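Computational Design of Enzyme (Synthetic construct, PDB 3TP4) is a computationally designed protein on a glycosyl hydrolase family 26 scaffold, probably made to carry an activated serine-containing catalytic triad. Local coordinates at residues A384-S388 and A389-V393. Sequence-based numbering, arbitrary orientation.
Sequences ARVAS and APTTV
Ser388 O and Val386 CG2 are the two atoms against which the returning chain 389-393 packs. Ala389 opens that chain and rests its side chain on Pro435. The cis peptide bond before Pro390 lies within the bend that joins two strands of the Ig-like domain. The CB bond of Pro390 points away from 384-388, and its side chain touches Ser434, while its carbonyl carbon C lies 3.6 Å from Ser388 O. That same oxygen is 3.5 Å from Thr391 CB; both are van der Waals contacts.

Thr391, five residues after Val386, carries the main side-chain contact. Thr391 CG2 meets Val386 CG2 at 3.6 Å, and the two side chains cross at a slant. In Thr391 the hydroxyl OG1 lies anti to the backbone N (chi1 -179°), which leaves CG2 between N and the carbonyl carbon, where it faces the valine. Val386 CG2 is in turn roughly anti to its own N, and also reaches Thr391 CB at 3.8 Å. Buried Val386 and partly exposed Thr391 thus form a small apolar contact at the base of a bend whose residues 387-390 are exposed.

Backbone hydrogen bonds tie Val386 to Ala465 and Ala467, and Thr391 to Trp433. Strand 385-386 runs parallel to 456-466, whereas strand 391-398 pairs antiparallel with 374-379 and 429-433; the bend carries the chain between these groups, consistent with a crossing between the two layers of an Ig-like sandwich.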
ATOM      1  N   ALA A 384      -0.961  16.998  15.395  1.00 42.97           N
ATOM      2  CA  ALA A 384      -1.581  18.048  14.587  1.00 43.76           C
ATOM      3  C   ALA A 384      -1.707  19.361  15.372  1.00 38.97           C
ATOM      4  O   ALA A 384      -1.447  19.398  16.570  1.00 36.72           O
ATOM      5  CB  ALA A 384      -2.946  17.599  14.096  1.00 44.91           C
ATOM      6  N   ARG A 385      -2.109  20.429  14.687  1.00 40.41           N
ATOM      7  CA  ARG A 385      -2.372  21.708  15.337  1.00 49.14           C
ATOM      8  C   ARG A 385      -3.797  22.180  15.037  1.00 56.41           C
ATOM      9  O   ARG A 385      -4.177  22.325  13.876  1.00 61.07           O
ATOM     10  CB  ARG A 385      -1.356  22.760  14.882  1.00 54.04           C
ATOM     11  CG  ARG A 385      -1.566  24.134  15.503  1.00 61.63           C
ATOM     12  CD  ARG A 385      -0.534  25.136  15.008  1.00 66.56           C
ATOM     13  NE  ARG A 385       0.829  24.710  15.311  1.00 73.61           N
ATOM     14  CZ  ARG A 385       1.488  25.029  16.423  1.00 72.91           C
ATOM     15  NH1 ARG A 385       0.911  25.785  17.349  1.00 71.99           N
ATOM     16  NH2 ARG A 385       2.727  24.591  16.607  1.00 68.82           N
ATOM     17  N   VAL A 386      -4.580  22.419  16.085  1.00 49.73           N
ATOM     18  CA  VAL A 386      -5.975  22.823  15.918  1.00 54.96           C
ATOM     19  C   VAL A 386      -6.093  24.326  15.662  1.00 63.23           C
ATOM     20  O   VAL A 386      -5.553  25.140  16.414  1.00 60.41           O
ATOM     21  CB  VAL A 386      -6.824  22.424  17.149  1.00 54.41           C
ATOM     22  CG1 VAL A 386      -6.000  22.544  18.419  1.00 54.21           C
ATOM     23  CG2 VAL A 386      -8.093  23.277  17.232  1.00 51.64           C
ATOM     24  N   ALA A 387      -6.818  24.686  14.607  1.00 73.55           N
ATOM     25  CA  ALA A 387      -6.854  26.067  14.128  1.00 78.91           C
ATOM     26  C   ALA A 387      -7.972  26.907  14.736  1.00 80.97           C
ATOM     27  O   ALA A 387      -7.744  28.031  15.184  1.00 82.80           O
ATOM     28  CB  ALA A 387      -6.947  26.092  12.604  1.00 81.39           C
ATOM     29  N   SER A 388      -9.185  26.368  14.738  1.00 79.99           N
ATOM     30  CA  SER A 388     -10.342  27.134  15.179  1.00 74.92           C
ATOM     31  C   SER A 388     -11.054  26.489  16.359  1.00 70.05           C
ATOM     32  O   SER A 388     -10.907  25.292  16.619  1.00 67.73           O
ATOM     33  CB  SER A 388     -11.324  27.324  14.021  1.00 76.23           C
ATOM     34  OG  SER A 388     -11.721  26.074  13.480  1.00 78.29           O
ATOM     35  N   ALA A 389     -11.823  27.298  17.076  1.00 64.34           N
ATOM     36  CA  ALA A 389     -12.676  26.798  18.136  1.00 59.60           C
ATOM     37  C   ALA A 389     -14.108  27.221  17.837  1.00 61.86           C
ATOM     38  O   ALA A 389     -14.348  28.344  17.397  1.00 65.08           O
ATOM     39  CB  ALA A 389     -12.222  27.331  19.485  1.00 59.48           C
ATOM     40  N   PRO A 390     -15.063  26.305  18.043  1.00 58.25           N
ATOM     41  CA  PRO A 390     -14.753  24.943  18.474  1.00 53.13           C
ATOM     42  C   PRO A 390     -14.208  24.119  17.311  1.00 47.96           C
ATOM     43  O   PRO A 390     -14.404  24.465  16.143  1.00 47.72           O
ATOM     44  CB  PRO A 390     -16.119  24.384  18.903  1.00 51.48           C
ATOM     45  CG  PRO A 390     -17.065  25.550  18.893  1.00 58.52           C
ATOM     46  CD  PRO A 390     -16.511  26.512  17.898  1.00 58.78           C
ATOM     47  N   THR A 391     -13.512  23.041  17.638  1.00 43.72           N
ATOM     48  CA  THR A 391     -13.132  22.069  16.632  1.00 39.26           C
ATOM     49  C   THR A 391     -13.837  20.769  17.005  1.00 33.94           C
ATOM     50  O   THR A 391     -14.268  20.604  18.139  1.00 43.31           O
ATOM     51  CB  THR A 391     -11.611  21.864  16.575  1.00 32.73           C
ATOM     52  OG1 THR A 391     -11.302  20.917  15.548  1.00 43.68           O
ATOM     53  CG2 THR A 391     -11.087  21.342  17.905  1.00 37.36           C
ATOM     54  N   THR A 392     -13.960  19.849  16.064  1.00 31.20           N
ATOM     55  CA  THR A 392     -14.693  18.622  16.339  1.00 29.19           C
ATOM     56  C   THR A 392     -13.724  17.496  16.658  1.00 26.60           C
ATOM     57  O   THR A 392     -12.829  17.222  15.870  1.00 27.32           O
ATOM     58  CB  THR A 392     -15.543  18.214  15.133  1.00 33.39           C
ATOM     59  OG1 THR A 392     -16.408  19.294  14.791  1.00 27.62           O
ATOM     60  CG2 THR A 392     -16.379  16.985  15.456  1.00 30.65           C
ATOM     61  N   VAL A 393     -13.901  16.866  17.818  1.00 25.32           N
ATOM     62  CA  VAL A 393     -13.147  15.668  18.155  1.00 25.11           C
ATOM     63  C   VAL A 393     -13.874  14.470  17.557  1.00 28.48           C
ATOM     64  O   VAL A 393     -15.089  14.313  17.736  1.00 25.35           O
ATOM     65  CB  VAL A 393     -13.032  15.457  19.675  1.00 26.67           C
ATOM     66  CG1 VAL A 393     -12.313  14.155  19.963  1.00 22.42           C
ATOM     67  CG2 VAL A 393     -12.302  16.627  20.348  1.00 27.33           C
TER